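Local coordinates for purine catabolism protein pucG (Bacillus subtilis, PDB 3ISL) that transfers the amino group of (S)-ureidoglycine to glyoxylate in purine catabolism, giving oxalurate and glycine, with pyridoxal 5'-phosphate as cofactor, at residues N61-S71 and G205-A216; T70-V78 and D190-K198. All coordinates share one frame; numbering follows the deposited sequence.

Contact 1: residues N61-S71 and G205-A216. With PLP (pyridoxal-5'-phosphate), chain C.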
loop_
_atom_site.group_PDB
_atom_site.type_symbol
_atom_site.label_atom_id
_atom_site.label_comp_id
_atom_site.label_asym_id
_atom_site.label_seq_id
_atom_site.Cartn_x
_atom_site.Cartn_y
_atom_site.Cartn_z
ATOM N N ASN A 61 5.773 9.873 -21.565
ATOM C CA ASN A 61 6.634 8.787 -21.036
ATOM C C ASN A 61 5.936 7.426 -21.166
ATOM O O ASN A 61 4.749 7.299 -20.770
ATOM C CB ASN A 61 6.883 8.975 -19.522
ATOM C CG ASN A 61 7.887 10.057 -19.205
ATOM O OD1 ASN A 61 8.699 10.423 -20.044
ATOM N ND2 ASN A 61 7.841 10.574 -17.955
ATOM N N ARG A 62 6.659 6.421 -21.638
ATOM C CA ARG A 62 6.211 5.029 -21.583
ATOM C C ARG A 62 5.931 4.629 -20.152
ATOM O O ARG A 62 4.986 3.869 -19.888
ATOM C CB ARG A 62 7.254 4.074 -22.214
ATOM C CG ARG A 62 6.663 2.663 -22.606
ATOM C CD ARG A 62 7.577 1.794 -23.568
ATOM N NE ARG A 62 7.806 2.429 -24.891
ATOM C CZ ARG A 62 8.925 3.077 -25.245
ATOM N NH1 ARG A 62 9.956 3.186 -24.388
ATOM N NH2 ARG A 62 9.019 3.625 -26.456
ATOM N N TRP A 63 6.739 5.127 -19.211
ATOM C CA TRP A 63 6.628 4.672 -17.813
ATOM C C TRP A 63 5.715 5.638 -16.975
ATOM O O TRP A 63 6.125 6.780 -16.643
ATOM C CB TRP A 63 8.028 4.431 -17.209
ATOM C CG TRP A 63 8.891 3.441 -18.059
ATOM C CD1 TRP A 63 8.905 2.080 -17.945
ATOM C CD2 TRP A 63 9.753 3.746 -19.194
ATOM N NE1 TRP A 63 9.725 1.515 -18.915
ATOM C CE2 TRP A 63 10.245 2.510 -19.697
ATOM C CE3 TRP A 63 10.138 4.946 -19.850
ATOM C CZ2 TRP A 63 11.168 2.432 -20.816
ATOM C CZ3 TRP A 63 11.044 4.871 -20.986
ATOM C CH2 TRP A 63 11.535 3.623 -21.442
ATOM N N ALA A 64 4.477 5.189 -16.701
ATOM C CA ALA A 64 3.549 5.881 -15.811
ATOM C C ALA A 64 2.572 4.852 -15.248
ATOM O O ALA A 64 1.796 4.302 -15.984
ATOM C CB ALA A 64 2.814 6.993 -16.547
ATOM N N TYR A 65 2.645 4.602 -13.952
ATOM C CA TYR A 65 1.977 3.452 -13.325
ATOM C C TYR A 65 2.067 3.647 -11.860
ATOM O O TYR A 65 2.953 4.349 -11.402
ATOM C CB TYR A 65 2.592 2.102 -13.782
ATOM C CG TYR A 65 4.093 1.898 -13.484
ATOM C CD1 TYR A 65 5.070 2.164 -14.457
ATOM C CD2 TYR A 65 4.516 1.437 -12.249
ATOM C CE1 TYR A 65 6.460 1.952 -14.194
ATOM C CE2 TYR A 65 5.884 1.241 -11.967
ATOM C CZ TYR A 65 6.828 1.510 -12.938
ATOM O OH TYR A 65 8.142 1.295 -12.623
ATOM N N PRO A 66 1.122 3.087 -11.090
ATOM C CA PRO A 66 1.204 3.318 -9.648
ATOM C C PRO A 66 2.092 2.279 -8.916
ATOM O O PRO A 66 2.259 1.186 -9.371
ATOM C CB PRO A 66 -0.248 3.128 -9.172
ATOM C CG PRO A 66 -0.846 2.261 -10.156
ATOM C CD PRO A 66 -0.128 2.423 -11.479
ATOM N N ILE A 67 2.630 2.639 -7.776
ATOM C CA ILE A 67 3.216 1.614 -6.934
ATOM C C ILE A 67 2.320 1.522 -5.677
ATOM O O ILE A 67 1.587 2.479 -5.320
ATOM C CB ILE A 67 4.759 1.865 -6.573
ATOM C CG1 ILE A 67 4.906 3.022 -5.634
ATOM C CG2 ILE A 67 5.720 2.060 -7.769
ATOM C CD1 ILE A 67 5.245 2.502 -4.198
ATOM N N ASP A 68 2.404 0.397 -4.979
ATOM C CA ASP A 68 1.411 0.104 -3.964
ATOM C C ASP A 68 2.106 0.557 -2.707
ATOM O O ASP A 68 3.089 -0.036 -2.284
ATOM C CB ASP A 68 1.100 -1.405 -3.970
ATOM C CG ASP A 68 0.303 -1.847 -5.191
ATOM O OD1 ASP A 68 0.036 -3.066 -5.336
ATOM O OD2 ASP A 68 -0.013 -0.956 -6.032
ATOM N N GLY A 69 1.671 1.648 -2.118
ATOM C CA GLY A 69 2.388 2.156 -0.961
ATOM C C GLY A 69 1.835 3.529 -0.882
ATOM O O GLY A 69 1.243 4.011 -1.869
ATOM N N THR A 70 1.999 4.173 0.261
ATOM C CA THR A 70 1.676 5.587 0.298
ATOM C C THR A 70 2.612 6.383 -0.650
ATOM O O THR A 70 3.559 5.814 -1.294
ATOM C CB THR A 70 1.518 6.153 1.789
ATOM O OG1 THR A 70 2.742 6.726 2.283
ATOM C CG2 THR A 70 1.045 5.053 2.731
ATOM N N SER A 71 2.322 7.679 -0.775
ATOM C CA SER A 71 3.054 8.521 -1.685
ATOM C C SER A 71 4.561 8.405 -1.469
ATOM O O SER A 71 5.343 8.369 -2.411
ATOM C CB SER A 71 2.637 9.939 -1.442
ATOM O OG SER A 71 1.245 9.990 -1.322
ATOM N N GLY A 205 -2.827 5.473 0.025
ATOM C CA GLY A 205 -2.321 4.118 -0.149
ATOM C C GLY A 205 -1.973 3.681 -1.564
ATOM O O GLY A 205 -1.784 2.480 -1.830
ATOM N N MET A 206 -1.814 4.654 -2.484
ATOM C CA MET A 206 -1.093 4.330 -3.725
ATOM C C MET A 206 -0.377 5.551 -4.183
ATOM O O MET A 206 -0.757 6.665 -3.762
ATOM C CB MET A 206 -2.008 3.757 -4.818
ATOM C CG MET A 206 -1.848 2.222 -5.120
ATOM S SD MET A 206 -2.982 2.094 -6.486
ATOM C CE MET A 206 -2.708 0.507 -7.270
ATOM N N ALA A 207 0.689 5.339 -4.981
ATOM C CA ALA A 207 1.552 6.405 -5.400
ATOM C C ALA A 207 1.821 6.293 -6.924
ATOM O O ALA A 207 2.628 5.496 -7.354
ATOM C CB ALA A 207 2.854 6.353 -4.612
ATOM N N PRO A 208 1.112 7.065 -7.733
ATOM C CA PRO A 208 1.352 7.129 -9.199
ATOM C C PRO A 208 2.716 7.760 -9.486
ATOM O O PRO A 208 3.043 8.820 -8.926
ATOM C CB PRO A 208 0.265 8.091 -9.727
ATOM C CG PRO A 208 -0.690 8.290 -8.625
ATOM C CD PRO A 208 0.011 7.931 -7.302
ATOM N N ILE A 209 3.468 7.124 -10.361
ATOM C CA ILE A 209 4.801 7.619 -10.715
ATOM C C ILE A 209 4.901 7.701 -12.190
ATOM O O ILE A 209 4.200 6.985 -12.888
ATOM C CB ILE A 209 5.972 6.747 -10.162
ATOM C CG1 ILE A 209 5.960 5.355 -10.766
ATOM C CG2 ILE A 209 5.915 6.641 -8.646
ATOM C CD1 ILE A 209 7.193 4.457 -10.313
ATOM N N THR A 210 5.784 8.564 -12.665
ATOM C CA THR A 210 6.149 8.558 -14.036
ATOM C C THR A 210 7.632 8.890 -14.166
ATOM O O THR A 210 8.207 9.671 -13.368
ATOM C CB THR A 210 5.262 9.562 -14.891
ATOM O OG1 THR A 210 5.462 9.341 -16.285
ATOM C CG2 THR A 210 5.523 10.998 -14.557
ATOM N N TYR A 211 8.233 8.362 -15.225
ATOM C CA TYR A 211 9.606 8.695 -15.545
ATOM C C TYR A 211 9.949 8.373 -17.004
ATOM O O TYR A 211 9.223 7.636 -17.652
ATOM C CB TYR A 211 10.552 7.998 -14.580
ATOM C CG TYR A 211 10.441 6.497 -14.575
ATOM C CD1 TYR A 211 11.138 5.698 -15.509
ATOM C CD2 TYR A 211 9.666 5.857 -13.617
ATOM C CE1 TYR A 211 11.060 4.276 -15.448
ATOM C CE2 TYR A 211 9.581 4.478 -13.565
ATOM C CZ TYR A 211 10.248 3.705 -14.483
ATOM O OH TYR A 211 10.113 2.365 -14.370
ATOM N N ASN A 212 11.036 8.987 -17.492
ATOM C CA ASN A 212 11.492 8.935 -18.904
ATOM C C ASN A 212 12.585 7.911 -19.114
ATOM O O ASN A 212 12.904 7.139 -18.205
ATOM C CB ASN A 212 11.934 10.347 -19.428
ATOM C CG ASN A 212 13.120 10.974 -18.634
ATOM O OD1 ASN A 212 13.789 10.320 -17.845
ATOM N ND2 ASN A 212 13.368 12.249 -18.869
ATOM N N GLU A 213 13.145 7.892 -20.330
ATOM C CA GLU A 213 14.167 6.935 -20.789
ATOM C C GLU A 213 15.517 7.216 -20.096
ATOM O O GLU A 213 16.248 6.277 -19.769
ATOM C CB GLU A 213 14.254 6.973 -22.331
ATOM C CG GLU A 213 15.648 6.663 -22.930
ATOM C CD GLU A 213 15.717 6.494 -24.519
ATOM O OE1 GLU A 213 16.272 5.459 -24.975
ATOM O OE2 GLU A 213 15.242 7.387 -25.289
ATOM N N ARG A 214 15.810 8.495 -19.802
ATOM C CA ARG A 214 16.976 8.825 -18.933
ATOM C C ARG A 214 16.914 8.067 -17.608
ATOM O O ARG A 214 17.883 7.410 -17.224
ATOM C CB ARG A 214 17.119 10.334 -18.668
ATOM C CG ARG A 214 17.331 11.172 -19.934
ATOM C CD ARG A 214 18.415 12.263 -19.732
ATOM N NE ARG A 214 17.898 13.228 -18.817
ATOM C CZ ARG A 214 18.551 13.823 -17.843
ATOM N NH1 ARG A 214 19.831 13.658 -17.662
ATOM N NH2 ARG A 214 17.868 14.654 -17.069
ATOM N N VAL A 215 15.767 8.157 -16.925
ATOM C CA VAL A 215 15.528 7.383 -15.672
ATOM C C VAL A 215 15.540 5.858 -15.894
ATOM O O VAL A 215 16.192 5.128 -15.138
ATOM C CB VAL A 215 14.285 7.821 -14.893
ATOM C CG1 VAL A 215 14.157 7.015 -13.570
ATOM C CG2 VAL A 215 14.406 9.279 -14.540
ATOM N N ALA A 216 14.898 5.409 -16.965
ATOM C CA ALA A 216 14.752 3.967 -17.207
ATOM C C ALA A 216 16.124 3.323 -17.508
ATOM O O ALA A 216 16.435 2.266 -16.976
ATOM C CB ALA A 216 13.696 3.647 -18.345
HETATM N N1 PLP C . 5.093 14.620 0.042
HETATM C C2 PLP C . 4.300 15.856 0.150
HETATM C C2A PLP C . 4.617 17.077 -0.478
HETATM C C3 PLP C . 3.134 15.919 0.924
HETATM O O3 PLP C . 2.391 17.068 1.019
HETATM C C4 PLP C . 2.646 14.828 1.608
HETATM C C4A PLP C . 1.314 14.962 2.442
HETATM C C5 PLP C . 3.354 13.635 1.524
HETATM C C6 PLP C . 4.567 13.502 0.776
HETATM C C5A PLP C . 2.819 12.496 2.326
HETATM O O4P PLP C . 2.633 11.412 1.544
HETATM P P PLP C . 1.989 10.213 2.347
HETATM O O1P PLP C . 1.521 10.631 3.737
HETATM O O2P PLP C . 3.225 9.106 2.259
HETATM O O3P PLP C . 0.735 9.569 1.434
#
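Strands 63-68 and 206-211 pair antiparallel at one edge of the mixed sheet of the PLP-binding domain of this class-V aminotransferase, which has the fold type I architecture. Strand 206-211 is the one that runs against all the others. Tyr65 and Ile209 bond to each other in both directions, with Tyr65 N to Ile209 O at 3.0 Å. Ile67 and Ala207 form the next hydrogen-bonded pair. Ala64 opposite Thr210 and Pro66 opposite Pro208 are non-hydrogen-bonded pairs.

Near Trp63 a side chain joins the backbone bonds. Thr210 OG1 lies anti to its own N (chi1 -168°) and donates to Trp63 O at 2.7 Å, an oxygen that also accepts from Tyr211 N. The same hydroxyl accepts from Asn61 ND2 at 3.2 Å, in the Asn61 amide plane and nearly straight.

Trp63, Tyr65 and Tyr211 cluster at one end of one face, beside Ile67, Ala207 and Ile209. Trp63 CB sits over the Tyr211 ring, 3.6 Å from its centroid. The indole five-membered ring is nearly parallel to that tyrosine but slid aside, with little overlap. Ala216 CB, from the helix after strand 206-211, makes a CH-pi contact over one face of the indole six-membered ring. Tyr65 OH meets Tyr211 OH at the ring edges and donates to it at 2.8 Å. Tyr211 OH is also bonded to Glu255, so this buried hydroxyl has two partners. Ile209 CD1 touches both Tyr65 CE2 and Ile67 CG2. On the other face Met206 lies alongside Pro66, its CE against the ring.

The strand end leads into the cofactor site. Thr70 OG1, at the N-cap of helix 71-82, approaches PLP O2P, but at a distance too short to be taken at face value. Ser71 OG donates to PLP O3P at 2.8 Å, and Ser71 N adds a weak bond to that oxygen.

Contact 2: residues T70-V78 and D190-K198. With PLP (pyridoxal-5'-phosphate), chain C.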
loop_
_atom_site.group_PDB
_atom_site.type_symbol
_atom_site.label_atom_id
_atom_site.label_comp_id
_atom_site.label_asym_id
_atom_site.label_seq_id
_atom_site.Cartn_x
_atom_site.Cartn_y
_atom_site.Cartn_z
ATOM N N THR A 70 1.999 4.173 0.261
ATOM C CA THR A 70 1.676 5.587 0.298
ATOM C C THR A 70 2.612 6.383 -0.650
ATOM O O THR A 70 3.559 5.814 -1.294
ATOM C CB THR A 70 1.518 6.153 1.789
ATOM O OG1 THR A 70 2.742 6.726 2.283
ATOM C CG2 THR A 70 1.045 5.053 2.731
ATOM N N SER A 71 2.322 7.679 -0.775
ATOM C CA SER A 71 3.054 8.521 -1.685
ATOM C C SER A 71 4.561 8.405 -1.469
ATOM O O SER A 71 5.343 8.369 -2.411
ATOM C CB SER A 71 2.637 9.939 -1.442
ATOM O OG SER A 71 1.245 9.990 -1.322
ATOM N N ARG A 72 4.956 8.372 -0.206
ATOM C CA ARG A 72 6.375 8.399 0.132
ATOM C C ARG A 72 7.081 7.048 -0.052
ATOM O O ARG A 72 8.306 7.017 -0.118
ATOM C CB ARG A 72 6.621 8.966 1.545
ATOM C CG ARG A 72 6.467 8.009 2.668
ATOM C CD ARG A 72 6.486 8.846 3.979
ATOM N NE ARG A 72 5.367 9.811 4.080
ATOM C CZ ARG A 72 5.262 10.783 5.008
ATOM N NH1 ARG A 72 6.219 10.989 5.911
ATOM N NH2 ARG A 72 4.189 11.584 5.024
ATOM N N ALA A 73 6.310 5.964 -0.191
ATOM C CA ALA A 73 6.859 4.701 -0.692
ATOM C C ALA A 73 7.121 4.876 -2.197
ATOM O O ALA A 73 8.064 4.292 -2.717
ATOM C CB ALA A 73 5.873 3.566 -0.462
ATOM N N GLY A 74 6.251 5.623 -2.889
ATOM C CA GLY A 74 6.490 5.940 -4.279
ATOM C C GLY A 74 7.776 6.729 -4.438
ATOM O O GLY A 74 8.584 6.457 -5.313
ATOM N N ILE A 75 7.938 7.749 -3.600
ATOM C CA ILE A 75 9.137 8.563 -3.626
ATOM C C ILE A 75 10.393 7.723 -3.336
ATOM O O ILE A 75 11.399 7.836 -4.033
ATOM C CB ILE A 75 9.038 9.687 -2.606
ATOM C CG1 ILE A 75 7.867 10.648 -2.971
ATOM C CG2 ILE A 75 10.445 10.374 -2.478
ATOM C CD1 ILE A 75 7.635 11.787 -1.895
ATOM N N GLU A 76 10.318 6.880 -2.298
ATOM C CA GLU A 76 11.392 5.992 -1.944
ATOM C C GLU A 76 11.766 5.006 -3.074
ATOM O O GLU A 76 12.981 4.822 -3.373
ATOM C CB GLU A 76 11.099 5.274 -0.598
ATOM C CG GLU A 76 12.277 4.351 -0.135
ATOM C CD GLU A 76 12.202 3.982 1.334
ATOM O OE1 GLU A 76 12.916 3.056 1.753
ATOM O OE2 GLU A 76 11.450 4.628 2.090
ATOM N N ALA A 77 10.762 4.416 -3.731
ATOM C CA ALA A 77 11.042 3.460 -4.817
ATOM C C ALA A 77 11.803 4.168 -5.955
ATOM O O ALA A 77 12.788 3.632 -6.465
ATOM C CB ALA A 77 9.773 2.789 -5.337
ATOM N N VAL A 78 11.365 5.375 -6.345
ATOM C CA VAL A 78 12.099 6.098 -7.370
ATOM C C VAL A 78 13.526 6.360 -6.847
ATOM O O VAL A 78 14.492 5.975 -7.505
ATOM C CB VAL A 78 11.406 7.385 -7.827
ATOM C CG1 VAL A 78 12.339 8.181 -8.783
ATOM C CG2 VAL A 78 10.049 7.082 -8.541
ATOM N N ASP A 190 12.429 14.504 -15.006
ATOM C CA ASP A 190 12.798 13.140 -15.350
ATOM C C ASP A 190 11.980 12.064 -14.634
ATOM O O ASP A 190 11.708 11.000 -15.205
ATOM C CB ASP A 190 14.304 12.937 -15.116
ATOM C CG ASP A 190 15.160 13.889 -15.924
ATOM O OD1 ASP A 190 15.163 13.721 -17.170
ATOM O OD2 ASP A 190 15.837 14.778 -15.308
ATOM N N ALA A 191 11.639 12.302 -13.372
ATOM C CA ALA A 191 10.732 11.463 -12.661
ATOM C C ALA A 191 9.866 12.303 -11.767
ATOM O O ALA A 191 10.358 13.306 -11.145
ATOM C CB ALA A 191 11.506 10.348 -11.825
ATOM N N ALA A 192 8.564 11.941 -11.696
ATOM C CA ALA A 192 7.605 12.667 -10.838
ATOM C C ALA A 192 6.824 11.616 -10.073
ATOM O O ALA A 192 6.488 10.599 -10.614
ATOM C CB ALA A 192 6.627 13.527 -11.650
ATOM N N ILE A 193 6.509 11.900 -8.813
ATOM C CA ILE A 193 5.727 10.974 -8.060
ATOM C C ILE A 193 4.559 11.742 -7.539
ATOM O O ILE A 193 4.701 12.837 -6.963
ATOM C CB ILE A 193 6.524 10.428 -6.821
ATOM C CG1 ILE A 193 7.877 9.800 -7.227
ATOM C CG2 ILE A 193 5.599 9.553 -5.949
ATOM C CD1 ILE A 193 9.187 10.740 -6.999
ATOM N N GLY A 194 3.389 11.154 -7.701
ATOM C CA GLY A 194 2.165 11.734 -7.125
ATOM C C GLY A 194 1.689 10.990 -5.910
ATOM O O GLY A 194 2.281 9.976 -5.510
ATOM N N GLY A 195 0.617 11.487 -5.303
ATOM C CA GLY A 195 -0.138 10.717 -4.307
ATOM C C GLY A 195 -1.613 10.783 -4.614
ATOM O O GLY A 195 -2.056 11.548 -5.481
ATOM N N THR A 196 -2.405 9.964 -3.953
ATOM C CA THR A 196 -3.813 9.846 -4.320
ATOM C C THR A 196 -4.777 10.652 -3.435
ATOM O O THR A 196 -5.841 11.067 -3.921
ATOM C CB THR A 196 -4.249 8.362 -4.228
ATOM O OG1 THR A 196 -3.631 7.764 -3.074
ATOM C CG2 THR A 196 -3.752 7.599 -5.430
ATOM N N GLN A 197 -4.441 10.863 -2.159
ATOM C CA GLN A 197 -5.415 11.275 -1.164
ATOM C C GLN A 197 -5.502 12.794 -1.048
ATOM O O GLN A 197 -6.174 13.318 -0.117
ATOM C CB GLN A 197 -5.098 10.667 0.216
ATOM C CG GLN A 197 -3.799 11.363 0.917
ATOM C CD GLN A 197 -2.461 10.678 0.559
ATOM O OE1 GLN A 197 -2.394 9.897 -0.392
ATOM N NE2 GLN A 197 -1.412 10.956 1.335
ATOM N N LYS A 198 -4.797 13.484 -1.951
ATOM C CA LYS A 198 -4.747 14.948 -2.037
ATOM C C LYS A 198 -5.597 15.461 -3.196
ATOM O O LYS A 198 -6.756 15.142 -3.231
ATOM C CB LYS A 198 -3.312 15.464 -1.990
ATOM C CG LYS A 198 -2.719 15.148 -0.520
ATOM C CD LYS A 198 -1.274 15.648 -0.221
ATOM C CE LYS A 198 -0.758 14.898 0.999
ATOM N NZ LYS A 198 0.334 15.474 1.763
HETATM N N1 PLP C . 5.093 14.620 0.042
HETATM C C2 PLP C . 4.300 15.856 0.150
HETATM C C2A PLP C . 4.617 17.077 -0.478
HETATM C C3 PLP C . 3.134 15.919 0.924
HETATM O O3 PLP C . 2.391 17.068 1.019
HETATM C C4 PLP C . 2.646 14.828 1.608
HETATM C C4A PLP C . 1.314 14.962 2.442
HETATM C C5 PLP C . 3.354 13.635 1.524
HETATM C C6 PLP C . 4.567 13.502 0.776
HETATM C C5A PLP C . 2.819 12.496 2.326
HETATM O O4P PLP C . 2.633 11.412 1.544
HETATM P P PLP C . 1.989 10.213 2.347
HETATM O O1P PLP C . 1.521 10.631 3.737
HETATM O O2P PLP C . 3.225 9.106 2.259
HETATM O O3P PLP C . 0.735 9.569 1.434
#
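Helix 71-78 runs along strand 191-193 in nearly the opposite direction, the axes 8.7 Å apart and at 161°, and beyond the strand Gly195 comes close to the first turn at Ser71. Ile193 is the central apolar residue. Its CG1 meets Val78 CG2 tip to tip at 3.7 Å, while its CG2 reaches Ser71 O and the backbone at Ile75 N. The Ile75 side chain crosses Ile193 at about a right angle, CG1 against CG2. Val78 CG1 also rests on Ala191 CB. Two glycines keep the approach close. A CB on Gly74 would press on Ile193 CG2, and one on Gly195 would clash with Ser71 OG, which lies 3.4 Å from Gly195 CA.

At the helix start the contact opens onto the PLP phosphate. Arg72 leaves the backbone with CG between N and the carbonyl carbon (chi1 83°) and bends again at chi3, which brings the guanidinium edge round to the phosphate. Arg72 NE donates to PLP O2P at 2.9 Å and NH2 to PLP O1P at 3.1 Å. Its backbone N also binds O2P. With an alanine here, NE, NH2 and their charge are gone, and O1P and O2P would probably be held less firmly, leaving the phosphate freer to shift. From the other segment Gln197 NE2 donates to PLP O3P at 2.6 Å; its buried OE1 has no partner in the model. Lys198 extends beyond CG to the cofactor, where NZ is bonded covalently to PLP C4A at 1.3 Å. The helix start, whose Ser71 N and Arg72 N point to the phosphate, probably also helps to hold the anion. A phosphate site at a helix N-terminus, beside a lysine joined to PLP as an internal aldimine, is as found in fold type I PLP enzymes.

In the fold
Contacts 1 and 2 lie side by side in one domain, their centres about 7 Å apart, and share Thr70 and Ser71. Strand 63-68 passes directly into helix 71-82, and strand 191-193 leads through the loop that carries Lys198 to strand 206-211, its neighbour in the sheet. Contact 2 is thus nested inside the chain loop that contact 1 closes. Pro208 O and Gly194 N, 2.7 Å apart, probably bond across the two strands. At the far end Arg214 NH2 makes a salt bridge to Asp190 OD2, also at 2.7 Å. Both contacts reach the same PLP, which is hydrogen-bonded as well by Thr267 of the second subunit, so the site draws on both chains of the dimer.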